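PDB 2QVT: AvrL567-D from Melampsora lini, which serves as an avirulence protein of the flax rust fungus, probably recognised by matching resistance proteins of flax to set off the plant's defence. Local coordinates for residues G53-K58 with F69-G74; A77-F82 with V103-D108; C83-H88 with A97-T102. All coordinates share one frame; numbering follows the deposited sequence.

Contact 1 (G53-K58 with F69-G74); sequences GLVNVK and FKWIGG
Leu54 lies along the six-membered half of the Trp71 indole, the two side chains pointing the same way. Its CB rests 3.6 Å from CZ3 of Trp71, and past the branch point the CD2 methyl comes equally close to CH2 of Trp71, so the leucine follows the outline of the ring. The carbonyl O of Leu54 and the backbone N of Gly73 both sit over one face of the indole, offset toward its rim. Rotation of the ring is restrained from its edge: NE1 of Trp71 points almost straight (175°) at Gly74 O, 2.8 Å away and in the ring plane. Gly73, lacking a side chain, lets the chain turn close past the Leu54 methyl and the indole.

Val55 works as a wedge between the two aromatic residues. Its CG1 meets the edge of the Phe69 ring at CD1 (3.7 Å), while CG2 lies 3.8 Å from CE3 of Trp71. The same CD1 of Phe69 also receives Val57 CG2, and so touches a methyl of each valine.

On the opposite side of the sheet Ile72 crosses Asn56 at about a right angle. Its CG1 sits between backbone N and carbonyl carbon (chi1 54°); with chi2 at 71°, CD1 of Ile72 lies 3.3 Å from Gly53 O. The amide it crosses is turned to the neighbouring strand, where Asn56 OD1 is hydrogen-bonded to Thr50 OG1.

Backbone bonds in both directions join Asn56 and Lys70, and Ile72 N adds a 2.7 Å bond to Leu54 O. Leu54 and Val55 both face Leu51, a classic beta bulge against strand 48-51. The contact itself is an antiparallel beta hairpin whose apolar face, touching Phe82, Ile144 and Leu146, forms one layer of a beta sandwich.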
ATOM      1  N   GLY A  53       0.560  -2.756 -12.537  1.00 23.68           N
ATOM      2  CA  GLY A  53       0.920  -1.955 -13.696  1.00 24.04           C
ATOM      3  C   GLY A  53       0.441  -0.487 -13.700  1.00 24.28           C
ATOM      4  O   GLY A  53       0.641   0.226 -14.688  1.00 23.68           O
ATOM      5  N   LEU A  54      -0.140  -0.010 -12.597  1.00 23.83           N
ATOM      6  CA  LEU A  54      -0.849   1.283 -12.579  1.00 24.23           C
ATOM      7  C   LEU A  54      -0.321   2.315 -11.562  1.00 24.10           C
ATOM      8  O   LEU A  54      -0.370   3.518 -11.821  1.00 23.78           O
ATOM      9  CB  LEU A  54      -2.342   1.060 -12.325  1.00 23.46           C
ATOM     10  CG  LEU A  54      -3.100   0.225 -13.364  1.00 26.96           C
ATOM     11  CD1 LEU A  54      -4.476  -0.169 -12.837  1.00 26.71           C
ATOM     12  CD2 LEU A  54      -3.167   0.912 -14.777  1.00 26.67           C
ATOM     13  N   VAL A  55       0.204   1.824 -10.429  1.00 23.70           N
ATOM     14  CA  VAL A  55       0.444   2.648  -9.252  1.00 22.86           C
ATOM     15  C   VAL A  55       1.821   2.311  -8.655  1.00 22.65           C
ATOM     16  O   VAL A  55       2.068   1.197  -8.210  1.00 22.02           O
ATOM     17  CB  VAL A  55      -0.737   2.489  -8.189  1.00 22.92           C
ATOM     18  CG1 VAL A  55      -0.330   2.989  -6.801  1.00 23.03           C
ATOM     19  CG2 VAL A  55      -2.011   3.231  -8.638  1.00 22.09           C
ATOM     20  N   ASN A  56       2.722   3.288  -8.665  1.00 22.45           N
ATOM     21  CA  ASN A  56       4.003   3.142  -8.015  1.00 22.97           C
ATOM     22  C   ASN A  56       3.838   3.434  -6.560  1.00 22.83           C
ATOM     23  O   ASN A  56       2.970   4.281  -6.186  1.00 23.51           O
ATOM     24  CB  ASN A  56       5.015   4.114  -8.589  1.00 24.06           C
ATOM     25  CG  ASN A  56       5.762   3.543  -9.800  1.00 27.68           C
ATOM     26  OD1 ASN A  56       5.537   2.387 -10.244  1.00 27.20           O
ATOM     27  ND2 ASN A  56       6.639   4.372 -10.358  1.00 30.32           N
ATOM     28  N   VAL A  57       4.646   2.742  -5.741  1.00 21.38           N
ATOM     29  CA  VAL A  57       4.592   2.867  -4.259  1.00 20.00           C
ATOM     30  C   VAL A  57       5.998   3.156  -3.728  1.00 20.54           C
ATOM     31  O   VAL A  57       6.934   2.663  -4.260  1.00 21.71           O
ATOM     32  CB  VAL A  57       4.018   1.578  -3.606  1.00 19.35           C
ATOM     33  CG1 VAL A  57       3.829   1.700  -2.078  1.00 15.50           C
ATOM     34  CG2 VAL A  57       2.715   1.121  -4.322  1.00 16.11           C
ATOM     35  N   LYS A  58       6.128   4.025  -2.734  1.00 20.67           N
ATOM     36  CA  LYS A  58       7.367   4.224  -2.020  1.00 21.63           C
ATOM     37  C   LYS A  58       7.025   4.547  -0.561  1.00 21.38           C
ATOM     38  O   LYS A  58       5.865   4.771  -0.211  1.00 20.72           O
ATOM     39  CB  LYS A  58       8.217   5.354  -2.672  1.00 21.55           C
ATOM     40  CG  LYS A  58       7.637   6.755  -2.554  1.00 23.50           C
ATOM     41  CD  LYS A  58       8.743   7.782  -2.819  1.00 23.71           C
ATOM     42  CE  LYS A  58       8.274   9.162  -2.611  1.00 27.71           C
ATOM     43  NZ  LYS A  58       9.382  10.036  -3.163  1.00 35.11           N
ATOM     44  N   PHE A  69       1.774   6.833  -2.894  1.00 20.69           N
ATOM     45  CA  PHE A  69       1.268   6.299  -4.127  1.00 21.39           C
ATOM     46  C   PHE A  69       1.352   7.356  -5.216  1.00 21.98           C
ATOM     47  O   PHE A  69       1.180   8.557  -4.948  1.00 22.73           O
ATOM     48  CB  PHE A  69      -0.171   5.854  -3.919  1.00 20.17           C
ATOM     49  CG  PHE A  69      -0.296   4.816  -2.859  1.00 23.53           C
ATOM     50  CD1 PHE A  69      -0.030   3.459  -3.151  1.00 20.12           C
ATOM     51  CD2 PHE A  69      -0.633   5.170  -1.551  1.00 23.36           C
ATOM     52  CE1 PHE A  69      -0.127   2.511  -2.191  1.00 18.96           C
ATOM     53  CE2 PHE A  69      -0.729   4.190  -0.571  1.00 21.62           C
ATOM     54  CZ  PHE A  69      -0.458   2.858  -0.901  1.00 20.87           C
ATOM     55  N   LYS A  70       1.655   6.897  -6.427  1.00 22.54           N
ATOM     56  CA  LYS A  70       1.576   7.724  -7.590  1.00 23.73           C
ATOM     57  C   LYS A  70       1.013   6.945  -8.774  1.00 24.19           C
ATOM     58  O   LYS A  70       1.570   5.893  -9.155  1.00 24.97           O
ATOM     59  CB  LYS A  70       2.961   8.284  -7.954  1.00 24.90           C
ATOM     60  CG  LYS A  70       2.918   9.322  -9.095  1.00 26.52           C
ATOM     61  CD  LYS A  70       4.299   9.786  -9.448  1.00 30.67           C
ATOM     62  CE  LYS A  70       4.768  10.831  -8.523  1.00 31.92           C
ATOM     63  NZ  LYS A  70       6.051  11.428  -9.045  1.00 35.03           N
ATOM     64  N   TRP A  71      -0.043   7.474  -9.376  1.00 23.12           N
ATOM     65  CA  TRP A  71      -0.530   6.956 -10.664  1.00 24.65           C
ATOM     66  C   TRP A  71       0.491   7.020 -11.815  1.00 24.56           C
ATOM     67  O   TRP A  71       0.905   8.089 -12.221  1.00 23.96           O
ATOM     68  CB  TRP A  71      -1.829   7.689 -11.101  1.00 23.74           C
ATOM     69  CG  TRP A  71      -2.467   7.098 -12.375  1.00 24.24           C
ATOM     70  CD1 TRP A  71      -2.358   7.591 -13.660  1.00 24.21           C
ATOM     71  CD2 TRP A  71      -3.258   5.911 -12.471  1.00 20.48           C
ATOM     72  NE1 TRP A  71      -3.073   6.803 -14.528  1.00 23.00           N
ATOM     73  CE2 TRP A  71      -3.639   5.771 -13.831  1.00 23.04           C
ATOM     74  CE3 TRP A  71      -3.725   4.972 -11.533  1.00 22.40           C
ATOM     75  CZ2 TRP A  71      -4.437   4.706 -14.289  1.00 22.35           C
ATOM     76  CZ3 TRP A  71      -4.531   3.923 -11.984  1.00 23.10           C
ATOM     77  CH2 TRP A  71      -4.867   3.796 -13.353  1.00 23.54           C
ATOM     78  N   ILE A  72       0.823   5.867 -12.394  1.00 26.45           N
ATOM     79  CA  ILE A  72       1.717   5.851 -13.563  1.00 28.12           C
ATOM     80  C   ILE A  72       1.053   5.199 -14.760  1.00 30.36           C
ATOM     81  O   ILE A  72       1.747   4.863 -15.714  1.00 31.28           O
ATOM     82  CB  ILE A  72       3.138   5.213 -13.280  1.00 27.62           C
ATOM     83  CG1 ILE A  72       3.055   3.797 -12.681  1.00 26.30           C
ATOM     84  CG2 ILE A  72       3.949   6.149 -12.343  1.00 26.00           C
ATOM     85  CD1 ILE A  72       2.573   2.659 -13.603  1.00 24.59           C
ATOM     86  N   GLY A  73      -0.266   4.978 -14.683  1.00 32.40           N
ATOM     87  CA  GLY A  73      -1.002   4.296 -15.738  1.00 35.14           C
ATOM     88  C   GLY A  73      -1.398   5.135 -16.964  1.00 38.06           C
ATOM     89  O   GLY A  73      -2.223   4.698 -17.773  1.00 38.82           O
ATOM     90  N   GLY A  74      -0.823   6.322 -17.147  1.00 39.77           N
ATOM     91  CA  GLY A  74      -1.231   7.167 -18.264  1.00 42.46           C
ATOM     92  C   GLY A  74      -2.663   7.692 -18.188  1.00 44.48           C
ATOM     93  O   GLY A  74      -3.411   7.364 -17.268  1.00 44.71           O
TER

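Contact 2 (A77-F82 with V103-D108); sequences AEELHF and VNSNMD
Ser105 grips Leu80 at both polar backbone atoms. Its OG is placed between backbone N and carbonyl carbon (chi1 57°), and from there it accepts the N-H of Leu80 at 2.7 Å along a nearly straight line (176°). The N of Ser105 in turn donates to Leu80 O, 2.9 Å away. A hydroxyl thus stands in for a main-chain carbonyl just where the strands part, so OG and N of the buried serine both bond to Leu80.

Asn104 also has its CG between backbone N and carbonyl carbon. As the non-hydrogen-bonded partner of His81, it runs alongside the His81 side chain, with CB of Asn104 3.6 Å from CD2 of His81 and the two planes turned 56° apart. Glu79 reaches over the Asn104 amide; its CG is anti to its backbone N and its chain stays extended. The Glu79 carboxylate lies nearly parallel to the amide, with OE1 of Glu79 3.9 Å from CG of Asn104. It continues toward Asn106, but the modelled approach there is too close to be relied on. Within its own loop, Asn104 OD1 accepts a weak bond from Asn106 N at 3.0 Å.

On the other face Phe82 and Val103 are joined by two backbone bonds. The CB of Phe82 lies 4.0 Å from CG2 of Val103, and Val103 O sits at the edge of the Phe82 ring, in its plane. Leu146 touches both side chains, while Trp71 packs on Ser105.

Asn104 to Met107 forms a type I beta turn, closed by Met107 N to Asn104 O at 3.1 Å. The whole is the open end of an antiparallel hairpin: the hydrogen-bonded Phe82-Val103 pair, the non-hydrogen-bonded His81-Asn104 pair, then Ser105 bonding Leu80 through N and OG, and a turn leading the chain away from the sheet.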
ATOM      1  N   ALA A  77      -9.755   8.892 -19.343  1.00 50.75           N
ATOM      2  CA  ALA A  77     -11.019   9.583 -19.588  1.00 50.81           C
ATOM      3  C   ALA A  77     -11.659  10.000 -18.246  1.00 50.05           C
ATOM      4  O   ALA A  77     -11.473  11.146 -17.779  1.00 50.73           O
ATOM      5  CB  ALA A  77     -11.975   8.678 -20.450  1.00 51.01           C
ATOM      6  N   GLU A  78     -12.371   9.064 -17.619  1.00 48.14           N
ATOM      7  CA  GLU A  78     -12.940   9.298 -16.301  1.00 45.95           C
ATOM      8  C   GLU A  78     -11.912   8.976 -15.200  1.00 43.05           C
ATOM      9  O   GLU A  78     -11.009   8.165 -15.389  1.00 41.63           O
ATOM     10  CB  GLU A  78     -14.223   8.456 -16.098  1.00 47.05           C
ATOM     11  CG  GLU A  78     -15.453   8.848 -16.966  1.00 50.84           C
ATOM     12  CD  GLU A  78     -15.819  10.345 -16.931  1.00 56.37           C
ATOM     13  OE1 GLU A  78     -15.774  10.997 -15.840  1.00 56.79           O
ATOM     14  OE2 GLU A  78     -16.172  10.863 -18.026  1.00 59.87           O
ATOM     15  N   GLU A  79     -12.070   9.624 -14.049  1.00 40.29           N
ATOM     16  CA  GLU A  79     -11.238   9.327 -12.899  1.00 37.62           C
ATOM     17  C   GLU A  79     -11.465   7.882 -12.419  1.00 34.98           C
ATOM     18  O   GLU A  79     -12.602   7.480 -12.201  1.00 34.12           O
ATOM     19  CB  GLU A  79     -11.503  10.316 -11.777  1.00 36.92           C
ATOM     20  CG  GLU A  79     -10.564  10.062 -10.621  1.00 39.78           C
ATOM     21  CD  GLU A  79     -10.569  11.160  -9.583  1.00 42.28           C
ATOM     22  OE1 GLU A  79     -11.147  10.968  -8.505  1.00 45.11           O
ATOM     23  OE2 GLU A  79      -9.977  12.214  -9.827  1.00 43.69           O
ATOM     24  N   LEU A  80     -10.387   7.118 -12.262  1.00 32.46           N
ATOM     25  CA  LEU A  80     -10.490   5.762 -11.738  1.00 31.02           C
ATOM     26  C   LEU A  80      -9.989   5.628 -10.297  1.00 30.33           C
ATOM     27  O   LEU A  80      -8.945   6.200  -9.920  1.00 30.37           O
ATOM     28  CB  LEU A  80      -9.755   4.767 -12.649  1.00 31.51           C
ATOM     29  CG  LEU A  80     -10.155   4.629 -14.116  1.00 31.06           C
ATOM     30  CD1 LEU A  80      -9.034   3.878 -14.866  1.00 28.97           C
ATOM     31  CD2 LEU A  80     -11.492   3.920 -14.248  1.00 31.43           C
ATOM     32  N   HIS A  81     -10.742   4.849  -9.522  1.00 29.10           N
ATOM     33  CA  HIS A  81     -10.524   4.636  -8.102  1.00 28.22           C
ATOM     34  C   HIS A  81     -10.210   3.185  -7.746  1.00 26.77           C
ATOM     35  O   HIS A  81     -10.681   2.232  -8.392  1.00 25.27           O
ATOM     36  CB  HIS A  81     -11.749   5.103  -7.298  1.00 29.60           C
ATOM     37  CG  HIS A  81     -11.967   6.577  -7.377  1.00 30.82           C
ATOM     38  ND1 HIS A  81     -12.705   7.165  -8.383  1.00 33.91           N
ATOM     39  CD2 HIS A  81     -11.482   7.588  -6.623  1.00 31.57           C
ATOM     40  CE1 HIS A  81     -12.689   8.474  -8.228  1.00 32.25           C
ATOM     41  NE2 HIS A  81     -11.941   8.758  -7.174  1.00 32.74           N
ATOM     42  N   PHE A  82      -9.390   3.039  -6.710  1.00 25.26           N
ATOM     43  CA  PHE A  82      -8.881   1.753  -6.319  1.00 25.30           C
ATOM     44  C   PHE A  82      -8.775   1.830  -4.826  1.00 25.45           C
ATOM     45  O   PHE A  82      -8.284   2.815  -4.288  1.00 26.17           O
ATOM     46  CB  PHE A  82      -7.494   1.418  -6.938  1.00 23.46           C
ATOM     47  CG  PHE A  82      -7.465   1.497  -8.437  1.00 23.66           C
ATOM     48  CD1 PHE A  82      -7.455   0.347  -9.214  1.00 22.01           C
ATOM     49  CD2 PHE A  82      -7.453   2.734  -9.079  1.00 23.89           C
ATOM     50  CE1 PHE A  82      -7.461   0.438 -10.638  1.00 22.26           C
ATOM     51  CE2 PHE A  82      -7.448   2.831 -10.501  1.00 24.05           C
ATOM     52  CZ  PHE A  82      -7.475   1.687 -11.265  1.00 19.54           C
ATOM     53  N   VAL A 103      -6.797   5.202  -3.766  1.00 25.00           N
ATOM     54  CA  VAL A 103      -5.932   5.965  -4.603  1.00 24.83           C
ATOM     55  C   VAL A 103      -6.697   6.185  -5.916  1.00 26.23           C
ATOM     56  O   VAL A 103      -7.669   5.481  -6.196  1.00 26.43           O
ATOM     57  CB  VAL A 103      -4.551   5.265  -4.768  1.00 24.84           C
ATOM     58  CG1 VAL A 103      -3.795   5.271  -3.416  1.00 21.75           C
ATOM     59  CG2 VAL A 103      -4.720   3.864  -5.292  1.00 23.88           C
ATOM     60  N   ASN A 104      -6.281   7.154  -6.716  1.00 26.24           N
ATOM     61  CA  ASN A 104      -6.966   7.349  -7.982  1.00 26.63           C
ATOM     62  C   ASN A 104      -6.025   7.773  -9.112  1.00 26.87           C
ATOM     63  O   ASN A 104      -4.859   8.125  -8.871  1.00 26.53           O
ATOM     64  CB  ASN A 104      -8.138   8.327  -7.804  1.00 26.25           C
ATOM     65  CG  ASN A 104      -7.700   9.639  -7.274  1.00 25.87           C
ATOM     66  OD1 ASN A 104      -7.121  10.421  -8.009  1.00 27.67           O
ATOM     67  ND2 ASN A 104      -7.936   9.887  -5.976  1.00 23.23           N
ATOM     68  N   SER A 105      -6.537   7.672 -10.340  1.00 27.02           N
ATOM     69  CA  SER A 105      -5.819   8.085 -11.548  1.00 27.68           C
ATOM     70  C   SER A 105      -5.474   9.595 -11.639  1.00 27.89           C
ATOM     71  O   SER A 105      -4.660   9.982 -12.464  1.00 27.26           O
ATOM     72  CB  SER A 105      -6.561   7.612 -12.808  1.00 27.04           C
ATOM     73  OG  SER A 105      -7.893   8.110 -12.823  1.00 28.54           O
ATOM     74  N   ASN A 106      -6.060  10.431 -10.772  1.00 28.80           N
ATOM     75  CA  ASN A 106      -5.560  11.816 -10.678  1.00 29.64           C
ATOM     76  C   ASN A 106      -4.385  12.052  -9.736  1.00 29.51           C
ATOM     77  O   ASN A 106      -3.902  13.174  -9.665  1.00 29.15           O
ATOM     78  CB  ASN A 106      -6.689  12.826 -10.400  1.00 30.29           C
ATOM     79  CG  ASN A 106      -7.561  13.019 -11.607  1.00 30.58           C
ATOM     80  OD1 ASN A 106      -7.118  12.831 -12.742  1.00 29.94           O
ATOM     81  ND2 ASN A 106      -8.817  13.336 -11.375  1.00 33.51           N
ATOM     82  N   MET A 107      -3.899  11.035  -9.025  1.00 28.08           N
ATOM     83  CA  MET A 107      -2.697  11.228  -8.171  1.00 27.49           C
ATOM     84  C   MET A 107      -1.448  11.015  -9.030  1.00 28.34           C
ATOM     85  O   MET A 107      -0.571  10.208  -8.694  1.00 28.31           O
ATOM     86  CB  MET A 107      -2.697  10.221  -7.006  1.00 27.11           C
ATOM     87  CG  MET A 107      -3.930  10.315  -6.124  1.00 24.87           C
ATOM     88  SD  MET A 107      -3.958   8.925  -4.975  1.00 25.89           S
ATOM     89  CE  MET A 107      -4.962   9.628  -3.665  1.00 21.23           C
ATOM     90  N   ASP A 108      -1.390  11.718 -10.163  1.00 28.80           N
ATOM     91  CA  ASP A 108      -0.376  11.447 -11.179  1.00 29.45           C
ATOM     92  C   ASP A 108       0.730  12.486 -11.240  1.00 29.23           C
ATOM     93  O   ASP A 108       1.719  12.270 -11.913  1.00 28.36           O
ATOM     94  CB  ASP A 108      -1.017  11.234 -12.571  1.00 30.43           C
ATOM     95  CG  ASP A 108      -1.898  12.427 -13.036  1.00 33.91           C
ATOM     96  OD1 ASP A 108      -2.383  13.226 -12.199  1.00 32.83           O
ATOM     97  OD2 ASP A 108      -2.157  12.523 -14.260  1.00 40.39           O
TER

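Contact 3 (C83-H88 with A97-T102); sequences CVHIAH and ARTLGT
From Cys83 to Ile86 and from Arg98 to Thr102 two strands run antiparallel, their axes 4.4 Å apart at the closest and 142° between their directions, with a beta bulge between the Cys83–Thr102 and His85–Thr99 pairs. Val84 marks the shift: its N donates to Gly101 O at 3.1 Å, while its O accepts from Leu100 N at 2.8 Å, so a single residue is bonded to two consecutive ones. Gly101 has a positive phi, at backbone angles where a side chain would press on the carbonyl O of Leu100. Beyond the bulge, Ile86 and Arg98 exchange backbone bonds in both directions.

Past the strand end, the guanidinium of Arg98 lies flat on the imidazole of His88, centres 3.7 Å apart and planes within 8° of each other. CZ of Arg98 sits 3.4 Å from ND1 of His88, and NE stands over the middle of the ring. CG of Arg98 is 3.3 Å from NE2 of His88, and bends at chi2 (47°) and chi3 fold the rest of the chain so that the guanidinium also lies over the ring. The aliphatic part thus shares the imidazole with the charged end. NH2 of Arg98 is hydrogen-bonded to Leu96 O, while Phe128 and His129 also meet the His88 ring.

Leu100 CD1 is the meeting point of the apolar side chains, 4.0 Å from CD1 of Ile86 and 4.1 Å from CG1 of Val84. Val84 reaches on to Phe69 of the other sheet.

The contact thus splits its chemistry: backbone hydrogen bonds and apolar packing hold the buried residues near the bulge, while a guanidinium-imidazole stack finishes the strand end. The bond to Leu96 O helps place the guanidinium, whose positive charge so close to the imidazole would probably disfavour protonation of His88.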
ATOM      1  N   CYS A  83      -9.221   0.751  -4.189  1.00 25.26           N
ATOM      2  CA  CYS A  83      -8.982   0.484  -2.798  1.00 25.20           C
ATOM      3  C   CYS A  83      -7.611  -0.151  -2.666  1.00 24.30           C
ATOM      4  O   CYS A  83      -7.217  -0.997  -3.478  1.00 23.50           O
ATOM      5  CB  CYS A  83     -10.048  -0.485  -2.320  1.00 26.30           C
ATOM      6  SG  CYS A  83     -10.549  -0.202  -0.633  1.00 27.45           S
ATOM      7  N   VAL A  84      -6.848   0.314  -1.690  1.00 23.78           N
ATOM      8  CA  VAL A  84      -5.554  -0.288  -1.398  1.00 23.38           C
ATOM      9  C   VAL A  84      -5.794  -1.243  -0.239  1.00 22.80           C
ATOM     10  O   VAL A  84      -5.973  -0.813   0.884  1.00 23.48           O
ATOM     11  CB  VAL A  84      -4.485   0.728  -0.951  1.00 23.14           C
ATOM     12  CG1 VAL A  84      -3.139  -0.001  -0.752  1.00 22.81           C
ATOM     13  CG2 VAL A  84      -4.363   1.868  -1.953  1.00 23.72           C
ATOM     14  N   HIS A  85      -5.832  -2.528  -0.542  1.00 21.67           N
ATOM     15  CA  HIS A  85      -5.971  -3.561   0.463  1.00 21.41           C
ATOM     16  C   HIS A  85      -4.606  -3.932   1.065  1.00 21.48           C
ATOM     17  O   HIS A  85      -3.567  -3.916   0.390  1.00 20.24           O
ATOM     18  CB  HIS A  85      -6.627  -4.823  -0.162  1.00 21.20           C
ATOM     19  CG  HIS A  85      -8.124  -4.754  -0.277  1.00 21.42           C
ATOM     20  ND1 HIS A  85      -8.833  -3.567  -0.224  1.00 24.86           N
ATOM     21  CD2 HIS A  85      -9.043  -5.725  -0.444  1.00 22.06           C
ATOM     22  CE1 HIS A  85     -10.126  -3.808  -0.357  1.00 22.50           C
ATOM     23  NE2 HIS A  85     -10.279  -5.113  -0.484  1.00 27.82           N
ATOM     24  N   ILE A  86      -4.643  -4.293   2.343  1.00 20.96           N
ATOM     25  CA  ILE A  86      -3.486  -4.704   3.059  1.00 20.10           C
ATOM     26  C   ILE A  86      -3.866  -5.913   3.915  1.00 20.67           C
ATOM     27  O   ILE A  86      -4.911  -5.918   4.567  1.00 20.39           O
ATOM     28  CB  ILE A  86      -2.917  -3.528   3.955  1.00 21.48           C
ATOM     29  CG1 ILE A  86      -1.579  -3.936   4.596  1.00 20.55           C
ATOM     30  CG2 ILE A  86      -4.015  -2.993   4.995  1.00 19.99           C
ATOM     31  CD1 ILE A  86      -0.741  -2.733   5.182  1.00 16.60           C
ATOM     32  N   ALA A  87      -2.990  -6.917   3.910  1.00 19.44           N
ATOM     33  CA  ALA A  87      -3.065  -8.047   4.784  1.00 19.34           C
ATOM     34  C   ALA A  87      -2.600  -7.803   6.241  1.00 19.57           C
ATOM     35  O   ALA A  87      -1.693  -6.998   6.525  1.00 18.48           O
ATOM     36  CB  ALA A  87      -2.251  -9.248   4.130  1.00 18.90           C
ATOM     37  N   HIS A  88      -3.186  -8.571   7.156  1.00 20.83           N
ATOM     38  CA  HIS A  88      -2.684  -8.655   8.531  1.00 20.37           C
ATOM     39  C   HIS A  88      -1.935  -9.990   8.713  1.00 21.25           C
ATOM     40  O   HIS A  88      -2.369 -11.025   8.203  1.00 19.79           O
ATOM     41  CB  HIS A  88      -3.847  -8.576   9.518  1.00 20.96           C
ATOM     42  CG  HIS A  88      -4.431  -7.207   9.675  1.00 17.17           C
ATOM     43  ND1 HIS A  88      -5.204  -6.867  10.758  1.00 19.13           N
ATOM     44  CD2 HIS A  88      -4.365  -6.099   8.898  1.00 18.17           C
ATOM     45  CE1 HIS A  88      -5.599  -5.606  10.650  1.00 17.04           C
ATOM     46  NE2 HIS A  88      -5.099  -5.111   9.531  1.00 16.22           N
ATOM     47  N   ALA A  97      -8.938  -8.869   4.334  1.00 28.54           N
ATOM     48  CA  ALA A  97      -8.109  -7.760   3.907  1.00 27.24           C
ATOM     49  C   ALA A  97      -8.638  -6.522   4.553  1.00 26.15           C
ATOM     50  O   ALA A  97      -9.848  -6.353   4.735  1.00 26.93           O
ATOM     51  CB  ALA A  97      -8.135  -7.612   2.381  1.00 26.62           C
ATOM     52  N   ARG A  98      -7.724  -5.636   4.881  1.00 24.66           N
ATOM     53  CA  ARG A  98      -8.085  -4.355   5.434  1.00 23.87           C
ATOM     54  C   ARG A  98      -7.814  -3.359   4.337  1.00 22.84           C
ATOM     55  O   ARG A  98      -7.218  -3.663   3.323  1.00 20.36           O
ATOM     56  CB  ARG A  98      -7.217  -4.039   6.660  1.00 23.10           C
ATOM     57  CG  ARG A  98      -7.822  -4.077   8.048  1.00 24.08           C
ATOM     58  CD  ARG A  98      -8.704  -5.267   8.489  1.00 28.08           C
ATOM     59  NE  ARG A  98      -8.177  -6.627   8.492  1.00 26.24           N
ATOM     60  CZ  ARG A  98      -8.317  -7.531   9.481  1.00 25.38           C
ATOM     61  NH1 ARG A  98      -8.878  -7.227  10.627  1.00 27.22           N
ATOM     62  NH2 ARG A  98      -7.860  -8.767   9.320  1.00 23.08           N
ATOM     63  N   THR A  99      -8.249  -2.140   4.567  1.00 23.72           N
ATOM     64  CA  THR A  99      -7.980  -1.089   3.600  1.00 23.70           C
ATOM     65  C   THR A  99      -7.081   0.042   4.158  1.00 23.13           C
ATOM     66  O   THR A  99      -7.105   0.303   5.367  1.00 22.51           O
ATOM     67  CB  THR A  99      -9.301  -0.627   2.923  1.00 23.40           C
ATOM     68  OG1 THR A  99      -8.992   0.263   1.858  1.00 24.35           O
ATOM     69  CG2 THR A  99     -10.242   0.019   3.884  1.00 24.24           C
ATOM     70  N   LEU A 100      -6.215   0.620   3.299  1.00 23.27           N
ATOM     71  CA  LEU A 100      -5.456   1.857   3.633  1.00 22.88           C
ATOM     72  C   LEU A 100      -6.185   3.160   3.201  1.00 23.26           C
ATOM     73  O   LEU A 100      -5.773   4.297   3.560  1.00 22.89           O
ATOM     74  CB  LEU A 100      -3.962   1.816   3.137  1.00 22.04           C
ATOM     75  CG  LEU A 100      -3.041   0.713   3.782  1.00 23.12           C
ATOM     76  CD1 LEU A 100      -1.699   0.486   3.082  1.00 17.68           C
ATOM     77  CD2 LEU A 100      -2.788   0.894   5.299  1.00 17.92           C
ATOM     78  N   GLY A 101      -7.276   3.011   2.464  1.00 22.89           N
ATOM     79  CA  GLY A 101      -7.863   4.175   1.816  1.00 23.96           C
ATOM     80  C   GLY A 101      -7.843   3.952   0.313  1.00 24.64           C
ATOM     81  O   GLY A 101      -7.664   2.821  -0.150  1.00 23.83           O
ATOM     82  N   THR A 102      -8.065   5.017  -0.451  1.00 25.36           N
ATOM     83  CA  THR A 102      -8.227   4.853  -1.883  1.00 26.16           C
ATOM     84  C   THR A 102      -7.161   5.650  -2.566  1.00 25.84           C
ATOM     85  O   THR A 102      -6.657   6.615  -2.016  1.00 25.44           O
ATOM     86  CB  THR A 102      -9.648   5.275  -2.426  1.00 25.93           C
ATOM     87  OG1 THR A 102      -9.911   6.617  -2.028  1.00 30.73           O
ATOM     88  CG2 THR A 102     -10.788   4.332  -1.913  1.00 26.79           C
TER

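How the contacts relate
From the N terminus, the chain first closes contact 1, the short hairpin of strands 55-59 and 67-71, and finishes it before the next begins. The chain after Gly74 opens contact 2 just before strand 81-86 and runs on along that strand into contact 3. Strand 98-104 then returns, completing contact 3 first and contact 2 last, so contact 3 is nested inside the loop that contact 2 closes; nothing crosses. Contacts 2 and 3 are two ends of one hairpin in the four-stranded sheet. Contact 1 belongs to the three-stranded sheet and meets contact 2 through Phe69 against Val103 and Trp71 against Phe82, and contact 3 through Phe69 against Val84.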